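Local structure of ABC transporter, substrate binding protein (Agrobacterium tumefaciens, 3C9H) at residues V37-L42 with K85-F90; A19-F24 with H64-L69; A153-F158 with K255-V260; P136-Y141 with I251-D256. The protein probably captures a solute in the periplasm for import by an ABC transporter, and binds a magnesium ion. One frame throughout, in Å; residues are numbered along the deposited sequence.

Interaction 1 (V37-L42 with K85-F90). With MG (magnesium ion), chain C.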
# COMPACT_ATOMS: atom_id res chain seq x y z
N VAL A 37 9.40 10.76 15.00
CA VAL A 37 9.02 9.38 15.08
C VAL A 37 7.96 9.10 14.00
O VAL A 37 6.93 9.78 13.95
CB VAL A 37 8.50 8.98 16.46
CG1 VAL A 37 8.04 7.54 16.45
CG2 VAL A 37 9.62 9.19 17.54
N VAL A 38 8.21 8.10 13.17
CA VAL A 38 7.32 7.72 12.06
C VAL A 38 6.86 6.28 12.23
O VAL A 38 7.69 5.38 12.39
CB VAL A 38 8.06 7.90 10.67
CG1 VAL A 38 7.16 7.49 9.50
CG2 VAL A 38 8.61 9.34 10.52
N TYR A 39 5.55 6.02 12.22
CA TYR A 39 5.03 4.66 11.98
C TYR A 39 4.58 4.55 10.53
O TYR A 39 3.67 5.27 10.11
CB TYR A 39 3.86 4.28 12.87
CG TYR A 39 4.10 4.41 14.36
CD1 TYR A 39 5.38 4.57 14.89
CD2 TYR A 39 3.00 4.36 15.24
CE1 TYR A 39 5.55 4.68 16.28
CE2 TYR A 39 3.16 4.50 16.57
CZ TYR A 39 4.44 4.64 17.10
OH TYR A 39 4.57 4.77 18.47
N SER A 40 5.22 3.67 9.78
CA SER A 40 5.00 3.54 8.32
C SER A 40 5.01 2.12 7.81
O SER A 40 5.69 1.24 8.33
CB SER A 40 6.03 4.38 7.59
OG SER A 40 5.99 4.20 6.19
N SER A 41 4.21 1.87 6.80
CA SER A 41 4.19 0.57 6.18
C SER A 41 5.08 0.53 4.96
O SER A 41 5.20 -0.53 4.36
CB SER A 41 2.77 0.15 5.82
OG SER A 41 2.22 0.94 4.77
N LEU A 42 5.66 1.66 4.57
CA LEU A 42 6.54 1.73 3.41
C LEU A 42 7.84 1.02 3.77
O LEU A 42 8.55 1.43 4.71
CB LEU A 42 6.77 3.18 2.96
CG LEU A 42 7.70 3.38 1.72
CD1 LEU A 42 7.19 2.68 0.46
CD2 LEU A 42 7.94 4.83 1.41
N LYS A 85 -0.65 8.15 26.53
CA LYS A 85 0.75 8.27 26.14
C LYS A 85 0.90 9.06 24.85
O LYS A 85 -0.07 9.30 24.13
CB LYS A 85 1.36 6.89 25.93
CG LYS A 85 1.45 6.03 27.16
CD LYS A 85 2.07 4.68 26.82
CE LYS A 85 1.09 3.71 26.12
NZ LYS A 85 1.76 2.58 25.39
N LYS A 86 2.12 9.45 24.54
CA LYS A 86 2.39 9.98 23.23
C LYS A 86 2.54 8.85 22.19
O LYS A 86 2.69 7.67 22.52
CB LYS A 86 3.57 10.97 23.28
CG LYS A 86 3.23 12.29 24.11
CD LYS A 86 2.12 13.15 23.43
CE LYS A 86 1.35 14.08 24.35
NZ LYS A 86 -0.05 14.33 23.80
N THR A 87 2.43 9.22 20.93
CA THR A 87 2.49 8.26 19.85
C THR A 87 3.35 8.86 18.73
O THR A 87 4.03 9.86 18.94
CB THR A 87 1.04 7.83 19.41
OG1 THR A 87 1.08 6.65 18.60
CG2 THR A 87 0.28 8.93 18.64
N ALA A 88 3.33 8.25 17.56
CA ALA A 88 4.12 8.72 16.41
C ALA A 88 3.76 10.16 16.05
O ALA A 88 2.64 10.64 16.32
CB ALA A 88 3.88 7.81 15.20
N ASP A 89 4.70 10.83 15.40
CA ASP A 89 4.49 12.17 14.90
C ASP A 89 3.86 12.17 13.49
O ASP A 89 3.28 13.18 13.06
CB ASP A 89 5.82 12.90 14.89
CG ASP A 89 6.48 12.92 16.27
OD1 ASP A 89 5.75 13.12 17.24
OD2 ASP A 89 7.71 12.71 16.39
N PHE A 90 4.05 11.05 12.77
CA PHE A 90 3.55 10.83 11.41
C PHE A 90 3.20 9.35 11.22
O PHE A 90 4.00 8.46 11.58
CB PHE A 90 4.59 11.27 10.37
CG PHE A 90 4.07 11.31 8.95
CD1 PHE A 90 3.03 12.15 8.58
CD2 PHE A 90 4.63 10.52 7.98
CE1 PHE A 90 2.56 12.15 7.26
CE2 PHE A 90 4.17 10.53 6.66
CZ PHE A 90 3.13 11.36 6.31
MG MG C . 5.40 -2.76 4.03
O HOH W 1 6.43 -3.22 6.02
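This is a buried parallel strand pairing in one lobe of a periplasmic binding protein fold. Strand 35-40 runs beside the start of strand 90-93, and the loop before that strand, which follows helix 70-82, supplies the other contacts. V38 and F90 form the parallel bridge. Y39 N sits nearly on the C=O axis of F90, 3.0 Å from F90 O. V37 O accepts from D89 N at 2.9 Å and weakly from F90 N. D89 also uses its side chain: CG lies anti to its carbonyl carbon (chi1 -56°), which lets OD2 take the V37 N-H at 2.9 Å, from above the carboxylate plane. V37 is thus held at both N and O. The other carboxylate oxygen, OD1, bonds to the backbone N of N273. V38 CG1 meets the F90 ring at its edge. At the strand end the S40 hydroxyl accepts from L42 N in an ST turn. S41 O binds the magnesium ion at 2.3 Å, a site that D43 shares. The hydroxyls of Y39 and T87 both bond to E80. A88 drops its methyl onto the Y39 ring, with CB 3.4 Å from the ring centroid and 5° off the normal.

Interaction 2 (A19-F24 with H64-L69)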
# COMPACT_ATOMS: atom_id res chain seq x y z
N ALA A 19 8.04 -4.55 14.52
CA ALA A 19 8.49 -3.35 13.84
C ALA A 19 9.97 -3.50 13.50
O ALA A 19 10.75 -4.02 14.32
CB ALA A 19 8.22 -2.14 14.70
N GLN A 20 10.36 -3.08 12.31
CA GLN A 20 11.77 -2.92 12.00
C GLN A 20 12.05 -1.43 12.20
O GLN A 20 11.47 -0.57 11.51
CB GLN A 20 12.14 -3.34 10.58
CG GLN A 20 11.50 -4.63 10.07
CD GLN A 20 12.12 -5.93 10.61
OE1 GLN A 20 13.25 -5.96 11.14
NE2 GLN A 20 11.38 -7.04 10.44
N VAL A 21 12.90 -1.14 13.17
CA VAL A 21 13.23 0.22 13.52
C VAL A 21 14.58 0.60 12.93
O VAL A 21 15.57 -0.15 13.06
CB VAL A 21 13.26 0.39 15.04
CG1 VAL A 21 13.62 1.82 15.40
CG2 VAL A 21 11.92 -0.02 15.66
N ALA A 22 14.62 1.77 12.28
CA ALA A 22 15.83 2.37 11.76
C ALA A 22 15.94 3.80 12.27
O ALA A 22 15.03 4.61 12.08
CB ALA A 22 15.80 2.35 10.22
N VAL A 23 17.07 4.12 12.90
CA VAL A 23 17.28 5.44 13.49
C VAL A 23 18.36 6.21 12.71
O VAL A 23 19.51 5.79 12.64
CB VAL A 23 17.62 5.36 15.00
CG1 VAL A 23 17.83 6.75 15.58
CG2 VAL A 23 16.53 4.64 15.78
N PHE A 24 17.95 7.33 12.13
CA PHE A 24 18.84 8.19 11.32
C PHE A 24 19.25 9.45 12.13
O PHE A 24 18.43 10.35 12.34
CB PHE A 24 18.14 8.60 10.03
CG PHE A 24 17.77 7.46 9.13
CD1 PHE A 24 18.48 7.20 7.98
CD2 PHE A 24 16.66 6.67 9.41
CE1 PHE A 24 18.12 6.18 7.15
CE2 PHE A 24 16.31 5.64 8.59
CZ PHE A 24 17.04 5.39 7.47
N HIS A 64 13.40 8.64 13.54
CA HIS A 64 13.16 7.33 14.09
C HIS A 64 12.02 6.67 13.29
O HIS A 64 10.82 6.99 13.46
CB HIS A 64 12.79 7.51 15.56
CG HIS A 64 12.57 6.24 16.30
ND1 HIS A 64 11.59 5.33 15.95
CD2 HIS A 64 13.14 5.75 17.42
CE1 HIS A 64 11.61 4.32 16.81
NE2 HIS A 64 12.54 4.56 17.71
N TYR A 65 12.41 5.77 12.39
CA TYR A 65 11.51 5.21 11.40
C TYR A 65 11.15 3.80 11.78
O TYR A 65 12.01 2.93 11.81
CB TYR A 65 12.16 5.22 10.00
CG TYR A 65 11.23 4.85 8.88
CD1 TYR A 65 10.45 5.82 8.23
CD2 TYR A 65 11.12 3.51 8.43
CE1 TYR A 65 9.60 5.49 7.15
CE2 TYR A 65 10.27 3.18 7.36
CZ TYR A 65 9.51 4.17 6.73
OH TYR A 65 8.65 3.85 5.66
N GLU A 66 9.86 3.57 12.04
CA GLU A 66 9.34 2.24 12.34
C GLU A 66 8.48 1.70 11.20
O GLU A 66 7.40 2.21 10.89
CB GLU A 66 8.53 2.24 13.65
CG GLU A 66 9.25 2.88 14.81
CD GLU A 66 8.92 2.25 16.17
OE1 GLU A 66 8.33 1.14 16.23
OE2 GLU A 66 9.28 2.88 17.19
N ASP A 67 8.99 0.63 10.60
CA ASP A 67 8.39 -0.07 9.48
C ASP A 67 7.58 -1.21 10.10
O ASP A 67 8.12 -2.13 10.72
CB ASP A 67 9.53 -0.54 8.55
CG ASP A 67 9.10 -1.50 7.45
OD1 ASP A 67 7.92 -1.91 7.35
OD2 ASP A 67 9.98 -1.85 6.64
N MET A 68 6.28 -1.15 9.91
CA MET A 68 5.37 -2.07 10.50
C MET A 68 4.15 -2.33 9.61
O MET A 68 3.86 -1.55 8.68
CB MET A 68 4.95 -1.58 11.91
CG MET A 68 3.98 -0.42 11.98
SD MET A 68 3.71 0.31 13.65
CE MET A 68 5.27 1.11 13.86
N LEU A 69 3.44 -3.40 9.89
CA LEU A 69 2.20 -3.73 9.16
C LEU A 69 1.13 -2.67 9.37
O LEU A 69 1.06 -2.06 10.46
CB LEU A 69 1.67 -5.10 9.55
CG LEU A 69 2.48 -6.33 9.14
CD1 LEU A 69 1.91 -7.58 9.84
CD2 LEU A 69 2.48 -6.52 7.61
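Strand 62-67 pairs antiparallel with strand 20-24, a β-ladder in the magnesium-bearing lobe of the periplasmic binding protein fold. H64 comes first, in a non-hydrogen-bonded pair with V23. Its ring crosses V21 and V23 obliquely, touching V21 CG1 and V23 CG2. Y65 forms a hydrogen-bonded pair with A22: Y65 N to A22 O and A22 N to Y65 O are each 2.9 Å, and both donors lie in the carbonyl plane. The Y65 ring leads off toward helix 44-57, and its OH bonds to L42 O and S40 OG. F24 CE2 lies 4.4 Å from Y65 CB. E66 faces V21 in the next non-hydrogen-bonded pair. The two side chains run side by side, with V21 CG2 3.8 Å from E66 CD. The E66 chain bends at chi2, and OE1 makes a salt bridge with R76. D67 closes the ladder against Q20. D67 N reaches Q20 O almost straight (173°), and D67 O accepts from Q20 N. D67 OD2 bonds to the backbone N of E44, and the side chain lies about 4 Å from the magnesium ion at nearest atoms. At M68 the contact thins to two carbons, A19 CB and M68 CB, 4.3 Å apart.

Interaction 3 (A153-F158 with K255-V260)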
# COMPACT_ATOMS: atom_id res chain seq x y z
N ALA A 153 -3.78 -12.32 -17.83
CA ALA A 153 -3.87 -10.85 -17.80
C ALA A 153 -5.22 -10.34 -17.26
O ALA A 153 -5.43 -9.14 -17.15
CB ALA A 153 -3.64 -10.30 -19.20
N THR A 154 -6.12 -11.26 -16.94
CA THR A 154 -7.40 -10.96 -16.35
C THR A 154 -7.68 -12.02 -15.30
O THR A 154 -7.00 -13.05 -15.25
CB THR A 154 -8.56 -10.99 -17.39
OG1 THR A 154 -8.81 -12.34 -17.79
CG2 THR A 154 -8.26 -10.12 -18.61
N ARG A 155 -8.70 -11.78 -14.50
CA ARG A 155 -9.09 -12.72 -13.47
C ARG A 155 -9.69 -14.01 -14.05
O ARG A 155 -9.45 -15.08 -13.53
CB ARG A 155 -10.04 -12.03 -12.48
CG ARG A 155 -9.22 -11.19 -11.49
CD ARG A 155 -9.98 -10.06 -10.91
NE ARG A 155 -9.09 -9.18 -10.14
CZ ARG A 155 -8.43 -8.14 -10.65
NH1 ARG A 155 -7.67 -7.42 -9.86
NH2 ARG A 155 -8.54 -7.81 -11.92
N ALA A 156 -10.47 -13.89 -15.12
CA ALA A 156 -10.93 -15.06 -15.88
C ALA A 156 -9.76 -15.91 -16.34
O ALA A 156 -9.78 -17.13 -16.15
CB ALA A 156 -11.77 -14.64 -17.06
N GLU A 157 -8.75 -15.28 -16.95
CA GLU A 157 -7.56 -16.00 -17.42
C GLU A 157 -6.75 -16.62 -16.29
O GLU A 157 -6.12 -17.67 -16.47
CB GLU A 157 -6.64 -15.08 -18.24
CG GLU A 157 -7.19 -14.71 -19.59
CD GLU A 157 -6.27 -13.81 -20.41
OE1 GLU A 157 -5.12 -13.58 -20.02
OE2 GLU A 157 -6.71 -13.33 -21.47
N PHE A 158 -6.73 -15.96 -15.15
CA PHE A 158 -6.00 -16.46 -14.00
C PHE A 158 -6.62 -17.79 -13.58
O PHE A 158 -5.91 -18.77 -13.39
CB PHE A 158 -6.10 -15.44 -12.85
CG PHE A 158 -5.02 -15.58 -11.80
CD1 PHE A 158 -3.98 -14.64 -11.73
CD2 PHE A 158 -5.07 -16.57 -10.85
CE1 PHE A 158 -2.98 -14.73 -10.73
CE2 PHE A 158 -4.09 -16.69 -9.83
CZ PHE A 158 -3.03 -15.77 -9.78
N LYS A 255 -6.02 -6.44 -17.02
CA LYS A 255 -6.70 -5.73 -18.09
C LYS A 255 -8.20 -5.61 -17.91
O LYS A 255 -8.80 -4.70 -18.46
CB LYS A 255 -6.39 -6.39 -19.44
CG LYS A 255 -4.94 -6.28 -19.86
CD LYS A 255 -4.73 -7.13 -21.08
CE LYS A 255 -3.30 -7.10 -21.60
NZ LYS A 255 -3.20 -8.07 -22.74
N ASP A 256 -8.80 -6.55 -17.17
CA ASP A 256 -10.22 -6.44 -16.78
C ASP A 256 -10.46 -5.23 -15.83
O ASP A 256 -11.31 -4.39 -16.08
CB ASP A 256 -10.77 -7.76 -16.20
CG ASP A 256 -9.87 -8.39 -15.12
OD1 ASP A 256 -8.72 -7.95 -14.90
OD2 ASP A 256 -10.31 -9.37 -14.49
N TYR A 257 -9.69 -5.12 -14.76
CA TYR A 257 -9.66 -3.89 -13.98
C TYR A 257 -8.43 -3.92 -13.08
O TYR A 257 -7.92 -4.99 -12.74
CB TYR A 257 -10.93 -3.71 -13.14
CG TYR A 257 -11.10 -4.74 -12.05
CD1 TYR A 257 -10.53 -4.57 -10.80
CD2 TYR A 257 -11.82 -5.90 -12.29
CE1 TYR A 257 -10.68 -5.54 -9.80
CE2 TYR A 257 -11.98 -6.85 -11.32
CZ TYR A 257 -11.42 -6.68 -10.08
OH TYR A 257 -11.61 -7.67 -9.13
N THR A 258 -7.98 -2.74 -12.68
CA THR A 258 -6.82 -2.65 -11.79
C THR A 258 -7.19 -1.75 -10.61
O THR A 258 -7.46 -0.57 -10.79
CB THR A 258 -5.53 -2.09 -12.50
OG1 THR A 258 -5.07 -2.99 -13.52
CG2 THR A 258 -4.38 -1.94 -11.50
N VAL A 259 -7.23 -2.34 -9.42
CA VAL A 259 -7.45 -1.57 -8.22
C VAL A 259 -6.22 -0.71 -7.91
O VAL A 259 -5.08 -1.17 -8.07
CB VAL A 259 -7.81 -2.46 -7.03
CG1 VAL A 259 -7.87 -1.59 -5.74
CG2 VAL A 259 -9.17 -3.18 -7.28
N VAL A 260 -6.45 0.54 -7.49
CA VAL A 260 -5.37 1.47 -7.16
C VAL A 260 -5.57 2.00 -5.74
O VAL A 260 -6.67 2.46 -5.34
CB VAL A 260 -5.28 2.63 -8.15
CG1 VAL A 260 -4.13 3.60 -7.77
CG2 VAL A 260 -5.07 2.10 -9.54
O HOH W 2 -6.15 -4.96 -9.25
O HOH W 3 -11.84 -11.46 -15.78
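R155 NH2 is among the best-held polar atoms, with two strong partners and one weak one. It forms a salt bridge to D256 OD1 at 3.0 Å. It donates to Y257 O, also at 3.0 Å, on a lone pair of that carbonyl. A weak bond to D256 OD2 is the third. The R155 chain is extended from CG to NE, which carries the guanidinium flat onto the Y257 ring. The planes are 10° apart and the centres 3.7 Å apart, a cation-pi stack over the ring face. The carboxylate of D256 meets the guanidinium at its edge. The other nitrogens have different partners: NE bonds to the hydroxyl of Y232, and NH1 reaches V259 N through a water. This many partners should fix the group's rotation. D256 OD2 also takes the backbone N-H of R155 at 2.9 Å, from above the carboxylate plane, and a second water links it to A156 N. A carboxylate at this helix start would be expected to favour its charged form. T154 is the N-cap, with OG1 accepting from E157 N. Just before it, A153 O takes the K255 N-H nearly along the C=O axis, at 2.8 Å. K255 CD packs on A153 CB. The contact joins the capped N-terminus of helix 155-164 to the turn that leads into strand 258-268, in the second lobe of a periplasmic binding protein fold.

Interaction 4 (P136-Y141 with I251-D256)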
# COMPACT_ATOMS: atom_id res chain seq x y z
N PRO A 136 -0.90 0.58 -8.03
CA PRO A 136 -1.82 -0.48 -8.43
C PRO A 136 -1.52 -1.84 -7.80
O PRO A 136 -0.38 -2.11 -7.41
CB PRO A 136 -1.62 -0.56 -9.94
CG PRO A 136 -0.15 -0.27 -10.12
CD PRO A 136 0.14 0.81 -9.05
N ALA A 137 -2.57 -2.65 -7.66
CA ALA A 137 -2.48 -4.06 -7.27
C ALA A 137 -2.41 -4.89 -8.54
O ALA A 137 -3.37 -4.90 -9.36
CB ALA A 137 -3.69 -4.46 -6.50
N VAL A 138 -1.30 -5.61 -8.69
CA VAL A 138 -0.94 -6.23 -9.96
C VAL A 138 -0.70 -7.73 -9.82
O VAL A 138 -0.56 -8.26 -8.71
CB VAL A 138 0.34 -5.58 -10.54
CG1 VAL A 138 0.16 -4.08 -10.68
CG2 VAL A 138 1.59 -5.94 -9.67
N PHE A 139 -0.65 -8.41 -10.96
CA PHE A 139 -0.20 -9.80 -11.00
C PHE A 139 1.32 -9.76 -11.15
O PHE A 139 1.86 -8.91 -11.84
CB PHE A 139 -0.75 -10.59 -12.20
CG PHE A 139 -2.26 -10.66 -12.33
CD1 PHE A 139 -3.12 -10.22 -11.33
CD2 PHE A 139 -2.81 -11.19 -13.47
CE1 PHE A 139 -4.50 -10.33 -11.48
CE2 PHE A 139 -4.21 -11.31 -13.63
CZ PHE A 139 -5.05 -10.88 -12.63
N VAL A 140 1.97 -10.74 -10.55
CA VAL A 140 3.37 -10.97 -10.77
C VAL A 140 3.53 -12.43 -11.19
O VAL A 140 2.69 -13.29 -10.87
CB VAL A 140 4.23 -10.60 -9.53
CG1 VAL A 140 4.14 -9.11 -9.25
CG2 VAL A 140 3.81 -11.41 -8.29
N TYR A 141 4.58 -12.69 -11.95
CA TYR A 141 4.85 -14.06 -12.40
C TYR A 141 6.34 -14.32 -12.48
O TYR A 141 7.13 -13.38 -12.59
CB TYR A 141 4.18 -14.35 -13.76
CG TYR A 141 4.68 -13.55 -14.94
CD1 TYR A 141 5.53 -14.12 -15.89
CD2 TYR A 141 4.29 -12.23 -15.12
CE1 TYR A 141 5.99 -13.37 -16.97
CE2 TYR A 141 4.72 -11.50 -16.20
CZ TYR A 141 5.58 -12.07 -17.11
OH TYR A 141 6.01 -11.32 -18.17
N ILE A 251 5.55 -8.60 -14.36
CA ILE A 251 4.39 -7.88 -13.84
C ILE A 251 3.32 -7.79 -14.93
O ILE A 251 3.64 -7.52 -16.10
CB ILE A 251 4.77 -6.42 -13.45
CG1 ILE A 251 5.86 -6.40 -12.37
CG2 ILE A 251 3.52 -5.65 -13.01
CD1 ILE A 251 6.56 -5.05 -12.21
N VAL A 252 2.06 -7.96 -14.54
CA VAL A 252 0.90 -7.70 -15.41
C VAL A 252 -0.09 -6.83 -14.66
O VAL A 252 -0.55 -7.19 -13.56
CB VAL A 252 0.20 -9.03 -15.86
CG1 VAL A 252 -0.92 -8.75 -16.84
CG2 VAL A 252 1.18 -9.97 -16.46
N LEU A 253 -0.39 -5.64 -15.21
CA LEU A 253 -1.51 -4.85 -14.72
C LEU A 253 -2.76 -5.51 -15.27
O LEU A 253 -2.90 -5.61 -16.47
CB LEU A 253 -1.45 -3.37 -15.17
CG LEU A 253 -0.67 -2.46 -14.19
CD1 LEU A 253 0.82 -2.69 -14.37
CD2 LEU A 253 -1.04 -0.99 -14.41
N PRO A 254 -3.63 -6.01 -14.40
CA PRO A 254 -4.81 -6.70 -14.93
C PRO A 254 -5.65 -5.84 -15.89
O PRO A 254 -5.97 -4.68 -15.59
CB PRO A 254 -5.60 -7.05 -13.68
CG PRO A 254 -4.57 -7.14 -12.63
CD PRO A 254 -3.60 -6.07 -12.93
N LYS A 255 -6.02 -6.44 -17.02
CA LYS A 255 -6.70 -5.73 -18.09
C LYS A 255 -8.20 -5.61 -17.91
O LYS A 255 -8.80 -4.70 -18.46
CB LYS A 255 -6.39 -6.39 -19.44
CG LYS A 255 -4.94 -6.28 -19.86
CD LYS A 255 -4.73 -7.13 -21.08
CE LYS A 255 -3.30 -7.10 -21.60
NZ LYS A 255 -3.20 -8.07 -22.74
N ASP A 256 -8.80 -6.55 -17.17
CA ASP A 256 -10.22 -6.44 -16.78
C ASP A 256 -10.46 -5.23 -15.83
O ASP A 256 -11.31 -4.39 -16.08
CB ASP A 256 -10.77 -7.76 -16.20
CG ASP A 256 -9.87 -8.39 -15.12
OD1 ASP A 256 -8.72 -7.95 -14.90
OD2 ASP A 256 -10.31 -9.37 -14.49
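The side chain of F139, on strand 135-142, reaches the turn that follows strand 249-252. Its CB faces V252 CB at 4.1 Å and lies near V252 O. With CG anti to the carbonyl carbon (chi1 -57°), the ring swings along the partner chain toward P254. CG is still close to V252 O. CD1 and CE1 then come under the proline, and CE1 to P254 CG is the tightest pair at 3.4 Å. CZ, at the tip, meets P254 CG and CB. P254 CG therefore sits over one ring face, 3.7 Å from the centroid and shifted toward the rim, in a CH-pi contact. F158 meets the same ring edge-to-face.

The backbone below makes an antiparallel hydrogen-bonded pair. F139 N donates to V252 O and V252 N to F139 O, each at 2.9 Å. The second bond is straight at 171°, although its donor stands above the carbonyl plane of F139. V140 and I251 form the next pair, which is non-hydrogen-bonded.

The flanking side chains are apolar where they touch. V138 splits its methyls: CG2 packs on I251 CG2 at 3.9 Å, while CG1 meets L253 CG and CD1. At the far end Y141 crosses V252 at about a right angle and lays CE2 near V252 CG2. P254 CD lies near V138 CA, so the turn stays against strand 135-142. This is an antiparallel β-ladder that ends in a proline-bearing turn, in the second lobe of the periplasmic binding protein fold.

Overall arrangement
The four contacts fall in two groups on opposite sides of the chain's centre. Interactions 1 and 2 adjoin: strand 35-40 lies next to strand 62-67, and the Y65 hydroxyl bridges the two contacts. Interactions 3 and 4 share K255 and D256, and the backbone pair of V259 with A137 links them. Contact centres in different groups lie about 29 to 35 Å apart. Interactions 1 and 4 are buried, whereas 2 and 3 are only partly so, with strand 20-24 largely exposed. Strand pairing dominates 1, 2 and 4. Interaction 3 differs: charge, ring stacking and water join a helix start to a turn. Interaction 1 supplies a magnesium ligand; interaction 2 only comes near the ion.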